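Local atomic coordinates of lipolytic protein G-D-S-L family (PDB entry 4RW0), a protein that is a member of the GDSL (SGNH-type) lipase/acylhydrolase family and probably hydrolyses ester bonds. Residues M4-G10 / T67-M73; L92-E97 / L131-A135. All blocks are in the same frame, centred on the assembly; numbering follows the deposited sequence.

Contact 1. Residues M4-G10 / T67-M73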
HETATM    1  N   MSE A   4       2.236  15.645  11.751  1.00 34.92           N
HETATM    2  CA  MSE A   4       3.121  14.773  11.060  1.00 29.47           C
HETATM    3  C   MSE A   4       2.645  14.672   9.636  1.00 26.57           C
HETATM    4  O   MSE A   4       1.439  14.537   9.372  1.00 26.58           O
HETATM    5  CB  MSE A   4       3.108  13.421  11.687  1.00 30.19           C
HETATM    6  CG  MSE A   4       3.962  12.406  10.945  1.00 37.23           C
HETATM    7 SE   MSE A   4       3.718  10.667  11.851  1.00 43.49          SE
HETATM    8  CE  MSE A   4       4.707  11.150  13.502  1.00 43.77           C
ATOM      9  N   GLU A   5       3.593  14.576   8.711  1.00 22.49           N
ATOM     10  CA  GLU A   5       3.322  14.231   7.293  1.00 22.09           C
ATOM     11  C   GLU A   5       3.504  12.778   6.948  1.00 19.17           C
ATOM     12  O   GLU A   5       4.543  12.166   7.202  1.00 20.69           O
ATOM     13  CB  GLU A   5       4.208  15.144   6.384  1.00 22.52           C
ATOM     14  CG  GLU A   5       4.187  14.845   4.887  1.00 29.13           C
ATOM     15  CD  GLU A   5       4.922  15.896   4.007  1.00 29.37           C
ATOM     16  OE1 GLU A   5       6.101  15.614   3.605  1.00 28.81           O
ATOM     17  OE2 GLU A   5       4.320  16.983   3.706  1.00 28.10           O
ATOM     18  N   ILE A   6       2.478  12.185   6.362  1.00 18.82           N
ATOM     19  CA  ILE A   6       2.546  10.904   5.754  1.00 18.92           C
ATOM     20  C   ILE A   6       2.217  10.998   4.271  1.00 19.68           C
ATOM     21  O   ILE A   6       1.118  11.474   3.882  1.00 19.43           O
ATOM     22  CB  ILE A   6       1.623   9.901   6.448  1.00 21.14           C
ATOM     23  CG1 ILE A   6       2.009   9.867   7.928  1.00 24.45           C
ATOM     24  CG2 ILE A   6       1.719   8.553   5.772  1.00 21.68           C
ATOM     25  CD1 ILE A   6       1.425   8.686   8.701  1.00 27.99           C
ATOM     26  N   ILE A   7       3.186  10.600   3.450  1.00 20.62           N
ATOM     27  CA  ILE A   7       3.142  10.673   1.966  1.00 21.41           C
ATOM     28  C   ILE A   7       2.852   9.239   1.501  1.00 19.45           C
ATOM     29  O   ILE A   7       3.577   8.328   1.888  1.00 21.09           O
ATOM     30  CB  ILE A   7       4.530  11.087   1.405  1.00 22.72           C
ATOM     31  CG1 ILE A   7       4.930  12.428   1.901  1.00 28.04           C
ATOM     32  CG2 ILE A   7       4.481  11.177  -0.098  1.00 27.16           C
ATOM     33  CD1 ILE A   7       3.925  13.537   1.566  1.00 29.21           C
ATOM     34  N   CYS A   8       1.776   9.021   0.731  1.00 17.11           N
ATOM     35  CA  CYS A   8       1.384   7.708   0.272  1.00 17.41           C
ATOM     36  C   CYS A   8       1.535   7.516  -1.224  1.00 18.54           C
ATOM     37  O   CYS A   8       0.923   8.255  -2.039  1.00 19.74           O
ATOM     38  CB  CYS A   8      -0.088   7.368   0.668  1.00 19.81           C
ATOM     39  SG  CYS A   8      -0.388   7.728   2.441  1.00 23.63           S
ATOM     40  N   PHE A   9       2.279   6.475  -1.602  1.00 18.57           N
ATOM     41  CA  PHE A   9       2.446   6.074  -3.002  1.00 17.46           C
ATOM     42  C   PHE A   9       1.912   4.687  -3.233  1.00 22.07           C
ATOM     43  O   PHE A   9       1.953   3.812  -2.318  1.00 20.98           O
ATOM     44  CB  PHE A   9       3.949   6.015  -3.335  1.00 18.02           C
ATOM     45  CG  PHE A   9       4.651   7.349  -3.281  1.00 17.22           C
ATOM     46  CD1 PHE A   9       4.588   8.213  -4.306  1.00 17.98           C
ATOM     47  CD2 PHE A   9       5.333   7.742  -2.156  1.00 17.53           C
ATOM     48  CE1 PHE A   9       5.220   9.466  -4.257  1.00 17.02           C
ATOM     49  CE2 PHE A   9       6.009   8.935  -2.108  1.00 19.26           C
ATOM     50  CZ  PHE A   9       5.935   9.819  -3.156  1.00 17.98           C
ATOM     51  N   GLY A  10       1.451   4.477  -4.469  1.00 20.09           N
ATOM     52  CA  GLY A  10       0.940   3.206  -4.936  1.00 21.38           C
ATOM     53  C   GLY A  10       0.047   3.309  -6.154  1.00 21.63           C
ATOM     54  O   GLY A  10       0.129   4.263  -6.905  1.00 21.08           O
ATOM     55  N   THR A  67      10.335  13.870  11.005  1.00 30.41           N
ATOM     56  CA  THR A  67       9.242  12.974  11.390  1.00 34.35           C
ATOM     57  C   THR A  67       8.346  12.429  10.267  1.00 34.05           C
ATOM     58  O   THR A  67       7.346  11.701  10.531  1.00 30.28           O
ATOM     59  CB  THR A  67       8.339  13.629  12.400  1.00 34.52           C
ATOM     60  OG1 THR A  67       7.675  14.737  11.782  1.00 30.27           O
ATOM     61  CG2 THR A  67       9.190  14.028  13.662  1.00 37.25           C
ATOM     62  N   ARG A  68       8.694  12.732   9.022  1.00 27.13           N
ATOM     63  CA  ARG A  68       7.917  12.214   7.879  1.00 26.33           C
ATOM     64  C   ARG A  68       7.934  10.712   7.788  1.00 23.68           C
ATOM     65  O   ARG A  68       8.971  10.090   7.944  1.00 23.16           O
ATOM     66  CB  ARG A  68       8.430  12.825   6.561  1.00 25.04           C
ATOM     67  CG  ARG A  68       7.793  12.286   5.277  1.00 23.56           C
ATOM     68  CD  ARG A  68       8.561  12.765   4.072  1.00 19.22           C
ATOM     69  NE  ARG A  68       8.438  14.172   3.887  1.00 20.68           N
ATOM     70  CZ  ARG A  68       9.470  15.007   3.692  1.00 20.55           C
ATOM     71  NH1 ARG A  68      10.707  14.552   3.612  1.00 20.23           N
ATOM     72  NH2 ARG A  68       9.238  16.276   3.453  1.00 22.55           N
ATOM     73  N   HIS A  69       6.766  10.132   7.485  1.00 20.56           N
ATOM     74  CA  HIS A  69       6.657   8.768   7.051  1.00 21.93           C
ATOM     75  C   HIS A  69       6.187   8.696   5.603  1.00 20.28           C
ATOM     76  O   HIS A  69       5.469   9.576   5.101  1.00 22.44           O
ATOM     77  CB  HIS A  69       5.700   7.964   8.020  1.00 23.80           C
ATOM     78  CG  HIS A  69       6.319   7.724   9.374  1.00 23.18           C
ATOM     79  ND1 HIS A  69       6.435   8.718  10.329  1.00 27.18           N
ATOM     80  CD2 HIS A  69       6.814   6.601   9.948  1.00 26.68           C
ATOM     81  CE1 HIS A  69       7.000   8.229  11.417  1.00 26.50           C
ATOM     82  NE2 HIS A  69       7.269   6.954  11.200  1.00 28.84           N
ATOM     83  N   ILE A  70       6.621   7.669   4.937  1.00 19.28           N
ATOM     84  CA  ILE A  70       6.331   7.417   3.540  1.00 19.50           C
ATOM     85  C   ILE A  70       5.747   6.024   3.438  1.00 20.18           C
ATOM     86  O   ILE A  70       6.418   5.017   3.688  1.00 21.46           O
ATOM     87  CB  ILE A  70       7.555   7.556   2.654  1.00 21.23           C
ATOM     88  CG1 ILE A  70       8.152   8.915   2.830  1.00 22.15           C
ATOM     89  CG2 ILE A  70       7.243   7.274   1.187  1.00 21.45           C
ATOM     90  CD1 ILE A  70       9.527   9.052   2.319  1.00 24.46           C
ATOM     91  N   PHE A  71       4.475   5.957   3.041  1.00 17.72           N
ATOM     92  CA  PHE A  71       3.834   4.678   2.818  1.00 17.98           C
ATOM     93  C   PHE A  71       3.983   4.238   1.351  1.00 16.55           C
ATOM     94  O   PHE A  71       3.809   5.057   0.492  1.00 20.61           O
ATOM     95  CB  PHE A  71       2.328   4.812   3.173  1.00 18.76           C
ATOM     96  CG  PHE A  71       1.504   3.606   2.710  1.00 20.54           C
ATOM     97  CD1 PHE A  71       1.388   2.483   3.534  1.00 19.57           C
ATOM     98  CD2 PHE A  71       0.993   3.526   1.439  1.00 20.44           C
ATOM     99  CE1 PHE A  71       0.693   1.387   3.135  1.00 18.42           C
ATOM    100  CE2 PHE A  71       0.289   2.380   1.028  1.00 19.78           C
ATOM    101  CZ  PHE A  71       0.176   1.301   1.890  1.00 19.72           C
ATOM    102  N   LEU A  72       4.313   2.989   1.068  1.00 17.53           N
ATOM    103  CA  LEU A  72       4.450   2.464  -0.265  1.00 21.42           C
ATOM    104  C   LEU A  72       3.691   1.125  -0.360  1.00 21.15           C
ATOM    105  O   LEU A  72       3.801   0.242   0.492  1.00 22.08           O
ATOM    106  CB  LEU A  72       5.907   2.060  -0.568  1.00 25.33           C
ATOM    107  CG  LEU A  72       6.932   3.075  -0.268  1.00 31.54           C
ATOM    108  CD1 LEU A  72       8.304   2.491  -0.513  1.00 30.18           C
ATOM    109  CD2 LEU A  72       6.634   4.231  -1.203  1.00 33.29           C
HETATM  110  N   MSE A  73       3.038   0.939  -1.466  1.00 20.30           N
HETATM  111  CA  MSE A  73       2.425  -0.357  -1.770  1.00 19.57           C
HETATM  112  C   MSE A  73       2.150  -0.466  -3.241  1.00 20.68           C
HETATM  113  O   MSE A  73       1.468   0.427  -3.831  1.00 20.49           O
HETATM  114  CB  MSE A  73       1.105  -0.498  -0.943  1.00 20.86           C
HETATM  115  CG  MSE A  73       0.449  -1.780  -1.337  1.00 21.80           C
HETATM  116 SE   MSE A  73      -1.203  -2.107  -0.211  1.00 24.75          SE
HETATM  117  CE  MSE A  73      -2.401  -0.598  -0.745  1.00 22.19           C
TER
HETATM  118  O   HOH W   1       6.263  15.150   9.447  1.00 26.09           O

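Contact 2. Residues L92-E97 / L131-A135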
ATOM      1  N   LEU A  92      10.292  -3.396  -5.635  1.00 25.89           N
ATOM      2  CA  LEU A  92       9.804  -2.784  -4.390  1.00 23.13           C
ATOM      3  C   LEU A  92      10.912  -2.444  -3.419  1.00 24.39           C
ATOM      4  O   LEU A  92      10.952  -1.366  -2.834  1.00 23.83           O
ATOM      5  CB  LEU A  92       8.804  -3.723  -3.725  1.00 26.58           C
ATOM      6  CG  LEU A  92       7.404  -3.695  -4.399  1.00 27.15           C
ATOM      7  CD1 LEU A  92       6.547  -4.820  -3.828  1.00 29.09           C
ATOM      8  CD2 LEU A  92       6.710  -2.338  -4.151  1.00 26.87           C
ATOM      9  N   VAL A  93      11.888  -3.339  -3.264  1.00 23.59           N
ATOM     10  CA  VAL A  93      13.049  -2.994  -2.442  1.00 23.52           C
ATOM     11  C   VAL A  93      13.780  -1.723  -2.888  1.00 23.52           C
ATOM     12  O   VAL A  93      14.126  -0.867  -2.049  1.00 24.72           O
ATOM     13  CB  VAL A  93      14.051  -4.189  -2.385  1.00 27.04           C
ATOM     14  CG1 VAL A  93      15.317  -3.739  -1.735  1.00 28.27           C
ATOM     15  CG2 VAL A  93      13.436  -5.366  -1.640  1.00 29.63           C
ATOM     16  N   LYS A  94      13.932  -1.542  -4.194  1.00 27.11           N
ATOM     17  CA  LYS A  94      14.493  -0.313  -4.748  1.00 30.33           C
ATOM     18  C   LYS A  94      13.687   0.908  -4.356  1.00 26.67           C
ATOM     19  O   LYS A  94      14.195   1.914  -3.875  1.00 27.94           O
ATOM     20  CB  LYS A  94      14.528  -0.424  -6.260  1.00 33.16           C
ATOM     21  CG  LYS A  94      15.814  -1.074  -6.709  1.00 45.85           C
ATOM     22  CD  LYS A  94      15.763  -1.704  -8.110  1.00 57.42           C
ATOM     23  CE  LYS A  94      15.422  -0.759  -9.255  1.00 63.86           C
ATOM     24  NZ  LYS A  94      15.501  -1.477 -10.564  1.00 68.06           N
ATOM     25  N   ALA A  95      12.385   0.764  -4.442  1.00 24.97           N
ATOM     26  CA  ALA A  95      11.503   1.841  -3.983  1.00 22.40           C
ATOM     27  C   ALA A  95      11.675   2.142  -2.513  1.00 22.10           C
ATOM     28  O   ALA A  95      11.727   3.330  -2.127  1.00 25.13           O
ATOM     29  CB  ALA A  95      10.067   1.492  -4.320  1.00 22.95           C
ATOM     30  N   ILE A  96      11.805   1.087  -1.703  1.00 23.02           N
ATOM     31  CA  ILE A  96      11.923   1.239  -0.278  1.00 23.05           C
ATOM     32  C   ILE A  96      13.234   1.913   0.092  1.00 25.50           C
ATOM     33  O   ILE A  96      13.278   2.798   0.963  1.00 25.65           O
ATOM     34  CB  ILE A  96      11.797  -0.139   0.434  1.00 25.80           C
ATOM     35  CG1 ILE A  96      10.392  -0.746   0.293  1.00 26.77           C
ATOM     36  CG2 ILE A  96      12.204  -0.049   1.891  1.00 25.27           C
ATOM     37  CD1 ILE A  96      10.325  -2.246   0.564  1.00 28.12           C
ATOM     38  N   GLU A  97      14.299   1.538  -0.605  1.00 29.45           N
ATOM     39  CA  GLU A  97      15.664   2.175  -0.364  1.00 28.36           C
ATOM     40  C   GLU A  97      15.660   3.626  -0.763  1.00 25.52           C
ATOM     41  O   GLU A  97      16.135   4.489  -0.011  1.00 27.66           O
ATOM     42  CB  GLU A  97      16.729   1.424  -1.131  1.00 31.69           C
ATOM     43  CG  GLU A  97      16.904   0.003  -0.619  1.00 35.87           C
ATOM     44  CD  GLU A  97      17.834  -0.874  -1.485  1.00 44.76           C
ATOM     45  OE1 GLU A  97      18.128  -0.547  -2.683  1.00 44.29           O
ATOM     46  OE2 GLU A  97      18.252  -1.925  -0.939  1.00 47.81           O
ATOM     47  N   LEU A 131       8.456  -9.523   1.623  1.00 33.46           N
ATOM     48  CA  LEU A 131       8.413  -8.179   2.185  1.00 28.12           C
ATOM     49  C   LEU A 131       8.406  -8.247   3.689  1.00 27.00           C
ATOM     50  O   LEU A 131       9.048  -7.445   4.386  1.00 28.92           O
ATOM     51  CB  LEU A 131       7.134  -7.412   1.692  1.00 27.40           C
ATOM     52  CG  LEU A 131       7.147  -6.942   0.238  1.00 26.49           C
ATOM     53  CD1 LEU A 131       5.773  -6.346  -0.168  1.00 27.72           C
ATOM     54  CD2 LEU A 131       8.267  -5.894   0.061  1.00 27.37           C
ATOM     55  N   LYS A 132       7.620  -9.161   4.242  1.00 28.58           N
ATOM     56  CA  LYS A 132       7.602  -9.267   5.710  1.00 30.69           C
ATOM     57  C   LYS A 132       9.014  -9.606   6.238  1.00 30.63           C
ATOM     58  O   LYS A 132       9.420  -9.094   7.274  1.00 32.81           O
ATOM     59  CB  LYS A 132       6.653 -10.341   6.222  1.00 30.29           C
ATOM     60  CG  LYS A 132       5.216 -10.088   5.945  1.00 33.12           C
ATOM     61  CD  LYS A 132       4.353 -11.149   6.587  1.00 40.20           C
ATOM     62  CE  LYS A 132       3.434 -11.780   5.588  1.00 49.20           C
ATOM     63  NZ  LYS A 132       2.326 -12.460   6.304  1.00 58.76           N
ATOM     64  N   ALA A 133       9.725 -10.434   5.511  1.00 35.90           N
ATOM     65  CA  ALA A 133      11.099 -10.841   5.922  1.00 39.70           C
ATOM     66  C   ALA A 133      12.052  -9.661   5.836  1.00 37.05           C
ATOM     67  O   ALA A 133      12.795  -9.376   6.778  1.00 36.33           O
ATOM     68  CB  ALA A 133      11.576 -11.979   5.063  1.00 39.59           C
ATOM     69  N   TYR A 134      11.970  -8.910   4.749  1.00 34.33           N
ATOM     70  CA  TYR A 134      12.773  -7.677   4.617  1.00 31.44           C
ATOM     71  C   TYR A 134      12.474  -6.673   5.733  1.00 34.07           C
ATOM     72  O   TYR A 134      13.378  -6.055   6.284  1.00 35.79           O
ATOM     73  CB  TYR A 134      12.553  -7.080   3.187  1.00 34.86           C
ATOM     74  CG  TYR A 134      13.363  -5.840   2.875  1.00 37.26           C
ATOM     75  CD1 TYR A 134      12.943  -4.593   3.280  1.00 32.83           C
ATOM     76  CD2 TYR A 134      14.570  -5.939   2.205  1.00 33.44           C
ATOM     77  CE1 TYR A 134      13.699  -3.466   3.016  1.00 37.84           C
ATOM     78  CE2 TYR A 134      15.357  -4.834   1.974  1.00 36.12           C
ATOM     79  CZ  TYR A 134      14.920  -3.595   2.351  1.00 38.96           C
ATOM     80  OH  TYR A 134      15.704  -2.513   2.070  1.00 39.17           O
ATOM     81  N   ALA A 135      11.197  -6.454   6.048  1.00 31.63           N
ATOM     82  CA  ALA A 135      10.834  -5.457   6.998  1.00 30.16           C
ATOM     83  C   ALA A 135      11.286  -5.854   8.396  1.00 36.29           C
ATOM     84  O   ALA A 135      11.635  -4.998   9.201  1.00 38.06           O
ATOM     85  CB  ALA A 135       9.333  -5.298   7.018  1.00 32.07           C
TER

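Contact 1. Residues M4-G10 / T67-M73
Residues Ile-6 to Phe-9 and His-69 to Leu-72 pair as neighbouring parallel strands in the middle of the five-stranded sheet (order 2-1-3-4-5) of the alpha/beta SGNH-hydrolase fold. The N-to-C directions differ by only 18°, a mild twist.

Backbone bonds alternate as parallel pairing requires. Strand 4-10 offers its odd-numbered residues: Glu-5 O accepts from His-69 N at 3.0 Å, Ile-7 both gives to His-69 O and accepts from Phe-71 N, and Phe-9 likewise joins Phe-71 O and Met-73 N. The bond from Phe-9 N to Phe-71 O is almost straight, 174° at the hydrogen.

One salt bridge closes the start of the pair. Glu-5 and Arg-68 run side by side in the same direction, with carboxylate and guanidinium nearly coplanar. Arg-68 presents its side edge, NE and NH2, to the single oxygen Glu-5 OE1; the NE bond, at 2.8 Å, uses the anti lone pair. Val-63 O and Lys-102 O also accept from the guanidinium and should help fix its rotation.

Apolar contacts divide by face. On the side covered by helix 48-59, Phe-9 CD2 lies 3.9 Å from Leu-72 CD2, while Ile-70 CG2 meets the same ring at its edge. Branched and aromatic side chains suit this face because it is buried under that helix. Opposite, Cys-8 SG packs 4.1 Å from Phe-71 CB and also lies obliquely to the ring, 5.4 Å from its centroid, as a Cys sulfur-aromatic contact.

At the N-terminal end of the pair, selenomethionine Met-4, with CG anti to the backbone N (chi1 176°), brings SE to 3.7 Å from His-69 ND1, an oblique Met-aromatic type of contact. Beside it, a water spans the strands, accepting from Glu-5 N and lying 2.8 Å from Thr-67 OG1.

Contact 2. Residues L92-E97 / L131-A135
Tyr-134 reaches across from helix 120-138 to lie on Val-93, Ile-96 and Glu-97 of helix 85-100. These successive helices of the alpha/beta sandwich flank strand 104-108 in sequence. The two helical segments run 30° apart, but their axes approach no closer than 12.0 Å, so long side chains must fill the separation.

Tyr-134 does most of this. Its CG stands anti to the backbone N (chi1 -177°), which carries the ring out toward the partner helix. Val-93 spreads both methyls against it: CG2 sits over one face, 4.0 Å above the plane and nearer the ring's margin than its centre, while CG1 comes to 3.9 Å from Tyr-134 CE2. A beta-branched residue suits the place because its two methyls diverge from CB and can touch a flat group together. Ile-96 approaches obliquely on the same side of the ring plane as Val-93, its CG2 lying 3.9 Å from Tyr-134 CE1; the two side chains run antiparallel alongside one another.

Further inside, Leu-92 and Leu-131 cross at about a right angle. They share one conformation, with CD1 extended, which puts their CD1 methyls together at 4.0 Å. Ile-96 CD1 adds a looser touch on Leu-131 CD2 at 4.2 Å. Tyr-89, one turn before Val-93, touches both Leu-131 and Tyr-134, and Leu-92 also packs on Val-48 and Met-51 of helix 48-59.

At the outer margin Glu-97 CG passes Tyr-134 OH at 3.9 Å. Since no hydrogen bond or ion pair crosses between these segments, the helices are held here by van der Waals contact and the hydrophobic effect, so the fit probably depends on shape complementarity.

Contacts 1 and 2 belong to successive layers of one alpha/beta fold: the paired strands form the middle of the sheet, and the two helices pack above its Phe-9 and Leu-72 face. Their centres lie 14 Å apart, yet they touch directly, because Leu-72 CD1 comes to 3.8 Å from Ile-96 CA, where the methyl packs against helix 85-100. The sodium ion, at the site of Asp-30, Ile-33 and Val-36, is about 9 Å from the side chain of Ile-6 in contact 1. Gly-10 opens the G-D-S motif of the family, so residues 4-10 probably lead into the active site, whereas contact 2 joins helices packed against the sheet.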